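Long-range contacts in D-glycerate 2-kinase (Thermotoga maritima, PDB 2B8N), which phosphorylates D-glycerate with ATP and Mg(2+) to give 2-phosphoglycerate, a step in the breakdown of serine by way of 3-hydroxypyruvate: residues L54-K59 against L130-G135; A60-A65 against H87-I92; E96-G101 against I110-R115. One frame throughout, in Å; residues are numbered along the deposited sequence.

How the contacts relate
The chain runs up strand 52-57 and straight into helix 61-72, so the first segments of contacts 1 and 2 are consecutive. Contact 2 closes first, when the loop 87-92 after strand 76-84 folds back on that helix. Contact 3 follows in series, joining edge strand 96-100 to helix 107-120 across a short loop. Contact 1 closes last, when strand 128-133 pairs with strand 52-57, and its span encloses the other two. Ser-134 OG, a probable hydrogen-bond partner of Ala-60 N, joins contacts 1 and 2; Ser-88 OG and Glu-99 OE2 do the same for contacts 2 and 3. Together they tie one edge of a parallel sheet to its middle.

Contact 1 of 3, residues L54-K59 against L130-G135; sequences LVAVGK and LFLLSG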
loop_
_atom_site.group_PDB
_atom_site.type_symbol
_atom_site.label_atom_id
_atom_site.label_comp_id
_atom_site.label_asym_id
_atom_site.label_seq_id
_atom_site.Cartn_x
_atom_site.Cartn_y
_atom_site.Cartn_z
ATOM N N LEU A 54 7.660 18.668 -10.942
ATOM C CA LEU A 54 6.815 17.597 -10.416
ATOM C C LEU A 54 7.349 16.263 -10.937
ATOM O O LEU A 54 7.530 16.087 -12.162
ATOM C CB LEU A 54 5.351 17.830 -10.825
ATOM C CG LEU A 54 4.257 16.784 -10.555
ATOM C CD1 LEU A 54 2.853 17.441 -10.648
ATOM C CD2 LEU A 54 4.363 15.565 -11.501
ATOM N N VAL A 55 7.640 15.361 -9.992
ATOM C CA VAL A 55 8.043 13.994 -10.278
ATOM C C VAL A 55 7.092 13.036 -9.539
ATOM O O VAL A 55 7.026 13.025 -8.290
ATOM C CB VAL A 55 9.499 13.737 -9.849
ATOM C CG1 VAL A 55 9.885 12.267 -10.090
ATOM C CG2 VAL A 55 10.458 14.659 -10.613
ATOM N N ALA A 56 6.357 12.235 -10.318
ATOM C CA ALA A 56 5.341 11.342 -9.756
ATOM C C ALA A 56 5.685 9.952 -10.193
ATOM O O ALA A 56 5.791 9.700 -11.398
ATOM C CB ALA A 56 3.937 11.723 -10.207
ATOM N N VAL A 57 5.873 9.071 -9.199
ATOM C CA VAL A 57 6.272 7.678 -9.410
ATOM C C VAL A 57 5.385 6.788 -8.561
ATOM O O VAL A 57 5.221 7.029 -7.376
ATOM C CB VAL A 57 7.751 7.446 -9.025
ATOM C CG1 VAL A 57 8.080 5.964 -8.962
ATOM C CG2 VAL A 57 8.638 8.096 -10.012
ATOM N N GLY A 58 4.824 5.763 -9.173
ATOM C CA GLY A 58 4.002 4.806 -8.442
ATOM C C GLY A 58 2.828 4.333 -9.274
ATOM O O GLY A 58 2.622 4.814 -10.404
ATOM N N LYS A 59 2.066 3.386 -8.717
ATOM C CA LYS A 59 0.877 2.872 -9.390
ATOM C C LYS A 59 -0.224 3.931 -9.459
ATOM O O LYS A 59 -1.083 3.841 -10.304
ATOM C CB LYS A 59 0.333 1.624 -8.689
ATOM C CG LYS A 59 1.288 0.426 -8.622
ATOM C CD LYS A 59 0.536 -0.780 -8.122
ATOM C CE LYS A 59 1.249 -1.535 -7.038
ATOM N NZ LYS A 59 0.468 -2.779 -6.714
ATOM N N LEU A 130 8.432 18.469 -6.308
ATOM C CA LEU A 130 7.219 17.924 -5.732
ATOM C C LEU A 130 7.188 16.430 -6.044
ATOM O O LEU A 130 6.870 16.033 -7.169
ATOM C CB LEU A 130 5.998 18.658 -6.316
ATOM C CG LEU A 130 4.645 18.019 -5.977
ATOM C CD1 LEU A 130 4.476 17.891 -4.441
ATOM C CD2 LEU A 130 3.465 18.777 -6.645
ATOM N N PHE A 131 7.551 15.619 -5.049
ATOM C CA PHE A 131 7.741 14.186 -5.239
ATOM C C PHE A 131 6.491 13.430 -4.834
ATOM O O PHE A 131 6.226 13.246 -3.655
ATOM C CB PHE A 131 8.963 13.738 -4.445
ATOM C CG PHE A 131 9.448 12.347 -4.782
ATOM C CD1 PHE A 131 9.441 11.871 -6.088
ATOM C CD2 PHE A 131 9.943 11.526 -3.783
ATOM C CE1 PHE A 131 9.898 10.586 -6.387
ATOM C CE2 PHE A 131 10.408 10.245 -4.072
ATOM C CZ PHE A 131 10.381 9.774 -5.374
ATOM N N LEU A 132 5.715 13.009 -5.829
ATOM C CA LEU A 132 4.418 12.328 -5.606
ATOM C C LEU A 132 4.626 10.822 -5.677
ATOM O O LEU A 132 4.883 10.258 -6.772
ATOM C CB LEU A 132 3.387 12.778 -6.657
ATOM C CG LEU A 132 3.119 14.281 -6.729
ATOM C CD1 LEU A 132 2.350 14.650 -7.987
ATOM C CD2 LEU A 132 2.391 14.764 -5.501
ATOM N N LEU A 133 4.549 10.169 -4.521
ATOM C CA LEU A 133 4.971 8.775 -4.429
ATOM C C LEU A 133 3.853 7.843 -3.977
ATOM O O LEU A 133 3.135 8.136 -3.019
ATOM C CB LEU A 133 6.180 8.677 -3.496
ATOM C CG LEU A 133 6.961 7.364 -3.383
ATOM C CD1 LEU A 133 7.544 6.875 -4.705
ATOM C CD2 LEU A 133 8.062 7.549 -2.349
ATOM N N SER A 134 3.723 6.723 -4.690
ATOM C CA SER A 134 2.828 5.609 -4.324
ATOM C C SER A 134 3.540 4.271 -4.537
ATOM O O SER A 134 4.712 4.256 -4.899
ATOM C CB SER A 134 1.517 5.674 -5.138
ATOM O OG SER A 134 1.746 6.040 -6.486
ATOM N N GLY A 135 2.830 3.158 -4.326
ATOM C CA GLY A 135 3.384 1.783 -4.458
ATOM C C GLY A 135 4.094 1.445 -5.763
ATOM O O GLY A 135 3.792 2.006 -6.818
#
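Two neighbouring strands of a parallel alpha/beta sheet with Rossmann-like strand order (3-2-1-4-5-6) meet here, 54-57 and 130-133, their axes 13° apart. They form the topological switch point: the chain leaves one toward strand 76-84 and the other toward strand 193-199. The hydrogen bonds alternate as parallel pairing requires. Val-55 N donates to Leu-130 O (3.0 Å) from above the carbonyl plane, while Val-55 O accepts from Leu-132 N (2.8 Å) within its plane. Leu-132 O then takes Val-57 N (2.9 Å) almost along the C=O axis, so both polar backbone atoms of Leu-132 are used on the valines. Val-57 O receives Ser-134 N. The even-numbered residues Leu-54, Ala-56 and Gly-58 turn their backbone bonds to strand 76-84 instead, which satisfies the buried first strand on both edges.

Side chains alternate between the two faces. Leu-54 crosses Leu-132 obliquely, its CG 3.8 Å from Leu-132 CD1, and the small Ala-56 sets its CB beside Leu-132 CB; this face packs on helix 61-72. On the other, Val-55 CG1, anti to the backbone N, meets Phe-131 CD1 at 4.0 Å.

Past the strands, glycine is needed at position 58: its phi of 143° would jam a CB against the preceding carbonyl, and that CB would also strike Ser-134 OG. Ser-134 OG is itself bonded to Ala-60 N, at the N-cap position of the next helix. The pairing ends with Lys-59 N bonded to Gly-135 O at 2.9 Å, in the carbonyl plane and bent to 143° at the hydrogen.

Contact 2 of 3, residues A60-A65 against H87-I92; sequences AAWRMA and HSEGPI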
loop_
_atom_site.group_PDB
_atom_site.type_symbol
_atom_site.label_atom_id
_atom_site.label_comp_id
_atom_site.label_asym_id
_atom_site.label_seq_id
_atom_site.Cartn_x
_atom_site.Cartn_y
_atom_site.Cartn_z
ATOM N N ALA A 60 -0.203 4.902 -8.555
ATOM C CA ALA A 60 -1.153 6.016 -8.545
ATOM C C ALA A 60 -0.544 7.323 -9.089
ATOM O O ALA A 60 -1.068 8.427 -8.816
ATOM C CB ALA A 60 -1.644 6.246 -7.131
ATOM N N ALA A 61 0.540 7.204 -9.853
ATOM C CA ALA A 61 1.304 8.393 -10.231
ATOM C C ALA A 61 0.472 9.319 -11.085
ATOM O O ALA A 61 0.494 10.521 -10.867
ATOM C CB ALA A 61 2.607 8.030 -10.933
ATOM N N TRP A 62 -0.268 8.755 -12.039
ATOM C CA TRP A 62 -0.976 9.560 -13.009
ATOM C C TRP A 62 -2.075 10.404 -12.348
ATOM O O TRP A 62 -2.215 11.588 -12.666
ATOM C CB TRP A 62 -1.521 8.698 -14.144
ATOM C CG TRP A 62 -1.927 9.508 -15.320
ATOM C CD1 TRP A 62 -1.168 9.802 -16.426
ATOM C CD2 TRP A 62 -3.186 10.163 -15.514
ATOM N NE1 TRP A 62 -1.889 10.593 -17.299
ATOM C CE2 TRP A 62 -3.125 10.835 -16.756
ATOM C CE3 TRP A 62 -4.360 10.250 -14.757
ATOM C CZ2 TRP A 62 -4.195 11.569 -17.253
ATOM C CZ3 TRP A 62 -5.418 11.002 -15.245
ATOM C CH2 TRP A 62 -5.334 11.644 -16.477
ATOM N N ARG A 63 -2.847 9.831 -11.428
ATOM C CA ARG A 63 -3.937 10.618 -10.832
ATOM C C ARG A 63 -3.429 11.639 -9.804
ATOM O O ARG A 63 -3.974 12.743 -9.676
ATOM C CB ARG A 63 -5.036 9.729 -10.251
ATOM C CG ARG A 63 -5.648 8.806 -11.302
ATOM C CD ARG A 63 -7.151 8.986 -11.526
ATOM N NE ARG A 63 -7.465 9.672 -12.796
ATOM C CZ ARG A 63 -8.645 9.629 -13.433
ATOM N NH1 ARG A 63 -9.665 8.949 -12.944
ATOM N NH2 ARG A 63 -8.811 10.279 -14.581
HETATM N N MSE A 64 -2.365 11.284 -9.092
HETATM C CA MSE A 64 -1.728 12.218 -8.169
HETATM C C MSE A 64 -1.134 13.413 -8.937
HETATM O O MSE A 64 -1.246 14.555 -8.480
HETATM C CB MSE A 64 -0.643 11.524 -7.364
HETATM C CG MSE A 64 -1.141 10.464 -6.413
HETATM SE SE MSE A 64 0.328 9.734 -5.321
HETATM C CE MSE A 64 0.814 11.271 -4.186
ATOM N N ALA A 65 -0.517 13.158 -10.096
ATOM C CA ALA A 65 0.038 14.242 -10.907
ATOM C C ALA A 65 -1.088 15.156 -11.402
ATOM O O ALA A 65 -1.032 16.359 -11.219
ATOM C CB ALA A 65 0.826 13.697 -12.088
ATOM N N HIS A 87 -1.435 1.907 -16.916
ATOM C CA HIS A 87 -1.997 2.648 -15.806
ATOM C C HIS A 87 -2.178 4.122 -16.096
ATOM O O HIS A 87 -2.992 4.792 -15.461
ATOM C CB HIS A 87 -1.090 2.527 -14.579
ATOM C CG HIS A 87 -1.297 1.273 -13.783
ATOM N ND1 HIS A 87 -1.331 0.024 -14.359
ATOM C CD2 HIS A 87 -1.449 1.079 -12.450
ATOM C CE1 HIS A 87 -1.516 -0.885 -13.419
ATOM N NE2 HIS A 87 -1.591 -0.273 -12.252
ATOM N N SER A 88 -1.390 4.659 -17.015
ATOM C CA SER A 88 -1.507 6.071 -17.340
ATOM C C SER A 88 -2.753 6.290 -18.187
ATOM O O SER A 88 -3.154 5.414 -18.955
ATOM C CB SER A 88 -0.242 6.600 -18.034
ATOM O OG SER A 88 -0.097 6.135 -19.359
ATOM N N GLU A 89 -3.360 7.466 -18.036
ATOM C CA GLU A 89 -4.655 7.768 -18.656
ATOM C C GLU A 89 -4.580 8.967 -19.599
ATOM O O GLU A 89 -5.521 9.755 -19.689
ATOM C CB GLU A 89 -5.697 8.016 -17.562
ATOM C CG GLU A 89 -5.940 6.833 -16.653
ATOM C CD GLU A 89 -6.993 7.136 -15.607
ATOM O OE1 GLU A 89 -8.118 7.509 -16.004
ATOM O OE2 GLU A 89 -6.709 7.014 -14.389
ATOM N N GLY A 90 -3.451 9.110 -20.291
ATOM C CA GLY A 90 -3.287 10.143 -21.325
ATOM C C GLY A 90 -2.471 11.358 -20.926
ATOM O O GLY A 90 -1.825 11.343 -19.890
ATOM N N PRO A 91 -2.496 12.419 -21.764
ATOM C CA PRO A 91 -1.775 13.666 -21.492
ATOM C C PRO A 91 -2.172 14.369 -20.196
ATOM O O PRO A 91 -3.307 14.237 -19.734
ATOM C CB PRO A 91 -2.156 14.569 -22.691
ATOM C CG PRO A 91 -2.573 13.637 -23.765
ATOM C CD PRO A 91 -3.218 12.483 -23.055
ATOM N N ILE A 92 -1.225 15.097 -19.621
ATOM C CA ILE A 92 -1.516 16.077 -18.588
ATOM C C ILE A 92 -0.767 17.356 -18.967
ATOM O O ILE A 92 0.430 17.488 -18.723
ATOM C CB ILE A 92 -1.091 15.597 -17.184
ATOM C CG1 ILE A 92 -1.619 14.189 -16.923
ATOM C CG2 ILE A 92 -1.595 16.561 -16.110
ATOM C CD1 ILE A 92 -1.343 13.672 -15.509
#
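Trp-62, in the first turn of helix 61-72, is clasped by the loop 87-92 on both faces and at one edge. Its CG is anti to the backbone N (chi1 -165°), which swings the indole out toward the loop. Glu-89 CB sits squarely over the six-membered ring, 3.6 Å from its centroid, a CH-pi contact; on the opposite face Ile-92 CD1 lies 3.7 Å from the centroid of the five-membered ring. In the ring plane, Trp-62 NE1 donates to a lone pair of Gly-90 O at 2.7 Å, so the one polar atom of the buried indole is satisfied. Glycine suits position 90 because its backbone angles would press any CB against the preceding carbonyl and Pro-91 CD. An alanine in place of Trp-62 would remove the CH-pi contacts on both faces and the bond to Gly-90 O, and would probably loosen the loop from the helix.

The outer side is much looser. Arg-63, exposed, bends back over Glu-89, but the carboxylate lies over a guanidinium face: Arg-63 NE and Glu-89 OE2, 3.2 Å apart, attract by charge without an N-H aimed at the oxygen.

Inward, the methyl of Ala-65 is small enough to let Ile-92 CD1 approach to 4.1 Å from its CB. Ile-97 of strand 96-100 touches Trp-62, Ser-88 and Ile-92, while Ala-61 and Ala-65 rest on strands 52-57 and 76-84, so the indole lies between helix, loop and sheet.

Contact 3 of 3, residues E96-G101 against I110-R115; sequences EIYEAG and IKTTRR
Glu-96 OE1 is gripped by two donors, Arg-115 NE and Tyr-98 OH. The arginine bond is 2.9 Å from Arg-115 NE to Glu-96 OE1 and nearly straight (173° at the hydrogen); it uses the syn lone pair of the carboxylate and lies in the guanidinium plane. Tyr-98 OH donates to Glu-96 OE1 from above the carboxylate plane at 2.7 Å. The second oxygen has its own partner, since Arg-115 NH2 reaches Glu-96 OE2 at 3.1 Å along a more bent path. Arginine therefore holds the acid side-on, one nitrogen to each oxygen, with the two planes 31° apart. With CG anti to the backbone N the Arg-115 chain sets out toward the strand; the bend at chi2 (52°) then turns it alongside, so that the NE and NH2 side of the guanidinium faces the carboxylate, and Glu-96 stretches out beyond CG to meet it.

Beside this pair the contact is apolar. Thr-112 CG2 lies 3.5 Å from Tyr-98 CB, and the side chains slide past each other in opposite directions. Thr-112 OG1 is turned back to its own helix, bonded chiefly to Asn-108 O, with Thr-109 O also near, so it is the methyl, CG2, that packs against Tyr-98. Arg-115 CG also lies near Tyr-98 CE2, at 4.1 Å, adding aliphatic packing beside the charged pair.

The contact joins edge strand 96-100 to helix 107-120 at the start of the crossover to strand 128-133, with axes 8.7 Å apart at closest. With an arginine and a tyrosine hydroxyl both donating to it, Glu-96 is likely to stay ionised, and the shared oxygen probably fixes the orientation of both partners.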
loop_
_atom_site.group_PDB
_atom_site.type_symbol
_atom_site.label_atom_id
_atom_site.label_comp_id
_atom_site.label_asym_id
_atom_site.label_seq_id
_atom_site.Cartn_x
_atom_site.Cartn_y
_atom_site.Cartn_z
ATOM N N GLU A 96 5.554 14.826 -19.056
ATOM C CA GLU A 96 6.031 13.656 -19.762
ATOM C C GLU A 96 5.425 12.425 -19.070
ATOM O O GLU A 96 5.610 12.221 -17.879
ATOM C CB GLU A 96 7.571 13.639 -19.750
ATOM C CG GLU A 96 8.205 14.866 -20.423
ATOM C CD GLU A 96 9.709 14.967 -20.207
ATOM O OE1 GLU A 96 10.390 13.924 -20.146
ATOM O OE2 GLU A 96 10.211 16.104 -20.101
ATOM N N ILE A 97 4.674 11.628 -19.826
ATOM C CA ILE A 97 4.000 10.464 -19.271
ATOM C C ILE A 97 4.715 9.163 -19.708
ATOM O O ILE A 97 4.791 8.850 -20.899
ATOM C CB ILE A 97 2.478 10.450 -19.653
ATOM C CG1 ILE A 97 1.818 11.810 -19.371
ATOM C CG2 ILE A 97 1.745 9.337 -18.903
ATOM C CD1 ILE A 97 1.938 12.312 -17.887
ATOM N N TYR A 98 5.230 8.429 -18.720
ATOM C CA TYR A 98 5.955 7.196 -18.940
ATOM C C TYR A 98 5.421 5.977 -18.134
ATOM O O TYR A 98 4.795 6.115 -17.077
ATOM C CB TYR A 98 7.413 7.436 -18.575
ATOM C CG TYR A 98 8.086 8.565 -19.340
ATOM C CD1 TYR A 98 8.041 8.618 -20.730
ATOM C CD2 TYR A 98 8.818 9.545 -18.670
ATOM C CE1 TYR A 98 8.686 9.635 -21.439
ATOM C CE2 TYR A 98 9.462 10.582 -19.366
ATOM C CZ TYR A 98 9.400 10.623 -20.756
ATOM O OH TYR A 98 10.042 11.635 -21.454
ATOM N N GLU A 99 5.680 4.788 -18.657
ATOM C CA GLU A 99 5.357 3.553 -17.965
ATOM C C GLU A 99 6.568 2.630 -18.006
ATOM O O GLU A 99 7.385 2.721 -18.918
ATOM C CB GLU A 99 4.124 2.880 -18.595
ATOM C CG GLU A 99 2.938 3.833 -18.799
ATOM C CD GLU A 99 1.655 3.133 -19.209
ATOM O OE1 GLU A 99 1.752 2.001 -19.695
ATOM O OE2 GLU A 99 0.546 3.695 -19.050
ATOM N N ALA A 100 6.681 1.752 -17.010
ATOM C CA ALA A 100 7.866 0.901 -16.854
ATOM C C ALA A 100 7.574 -0.366 -16.064
ATOM O O ALA A 100 6.436 -0.589 -15.607
ATOM C CB ALA A 100 8.980 1.677 -16.193
ATOM N N GLY A 101 8.621 -1.186 -15.914
ATOM C CA GLY A 101 8.521 -2.523 -15.324
ATOM C C GLY A 101 8.091 -2.593 -13.860
ATOM O O GLY A 101 8.609 -1.874 -12.999
ATOM N N ILE A 110 15.099 2.004 -16.292
ATOM C CA ILE A 110 16.395 2.672 -16.504
ATOM C C ILE A 110 16.276 3.954 -17.339
ATOM O O ILE A 110 16.807 5.012 -16.964
ATOM C CB ILE A 110 17.392 1.716 -17.202
ATOM C CG1 ILE A 110 17.796 0.611 -16.238
ATOM C CG2 ILE A 110 18.637 2.459 -17.665
ATOM C CD1 ILE A 110 18.456 -0.545 -16.914
ATOM N N LYS A 111 15.618 3.836 -18.485
ATOM C CA LYS A 111 15.423 4.975 -19.352
ATOM C C LYS A 111 14.705 6.133 -18.606
ATOM O O LYS A 111 15.180 7.296 -18.587
ATOM C CB LYS A 111 14.638 4.554 -20.598
ATOM C CG LYS A 111 15.514 3.951 -21.728
ATOM C CD LYS A 111 14.767 2.892 -22.546
ATOM C CE LYS A 111 15.401 2.619 -23.890
ATOM N NZ LYS A 111 14.552 3.136 -24.994
ATOM N N THR A 112 13.570 5.817 -17.986
ATOM C CA THR A 112 12.739 6.862 -17.404
ATOM C C THR A 112 13.372 7.485 -16.164
ATOM O O THR A 112 13.256 8.689 -15.949
ATOM C CB THR A 112 11.322 6.389 -17.101
ATOM O OG1 THR A 112 11.363 5.266 -16.206
ATOM C CG2 THR A 112 10.615 6.030 -18.414
ATOM N N THR A 113 14.026 6.663 -15.352
ATOM C CA THR A 113 14.745 7.136 -14.173
ATOM C C THR A 113 15.905 8.047 -14.579
ATOM O O THR A 113 16.111 9.099 -13.990
ATOM C CB THR A 113 15.295 5.945 -13.340
ATOM O OG1 THR A 113 14.203 5.160 -12.843
ATOM C CG2 THR A 113 16.126 6.440 -12.149
ATOM N N ARG A 114 16.661 7.630 -15.579
ATOM C CA ARG A 114 17.713 8.462 -16.111
ATOM C C ARG A 114 17.157 9.836 -16.523
ATOM O O ARG A 114 17.784 10.864 -16.265
ATOM C CB ARG A 114 18.415 7.730 -17.257
ATOM C CG ARG A 114 19.371 8.543 -18.073
ATOM C CD ARG A 114 20.091 7.606 -19.041
ATOM N NE ARG A 114 21.049 6.770 -18.306
ATOM C CZ ARG A 114 21.293 5.471 -18.512
ATOM N NH1 ARG A 114 20.642 4.778 -19.448
ATOM N NH2 ARG A 114 22.210 4.858 -17.755
ATOM N N ARG A 115 15.973 9.854 -17.126
ATOM C CA ARG A 115 15.332 11.120 -17.545
ATOM C C ARG A 115 14.925 11.973 -16.342
ATOM O O ARG A 115 15.093 13.189 -16.364
ATOM C CB ARG A 115 14.105 10.853 -18.440
ATOM C CG ARG A 115 13.263 12.068 -18.798
ATOM C CD ARG A 115 14.107 13.183 -19.361
ATOM N NE ARG A 115 13.316 14.196 -20.064
ATOM C CZ ARG A 115 13.834 15.302 -20.590
ATOM N NH1 ARG A 115 15.134 15.523 -20.512
ATOM N NH2 ARG A 115 13.059 16.173 -21.226
#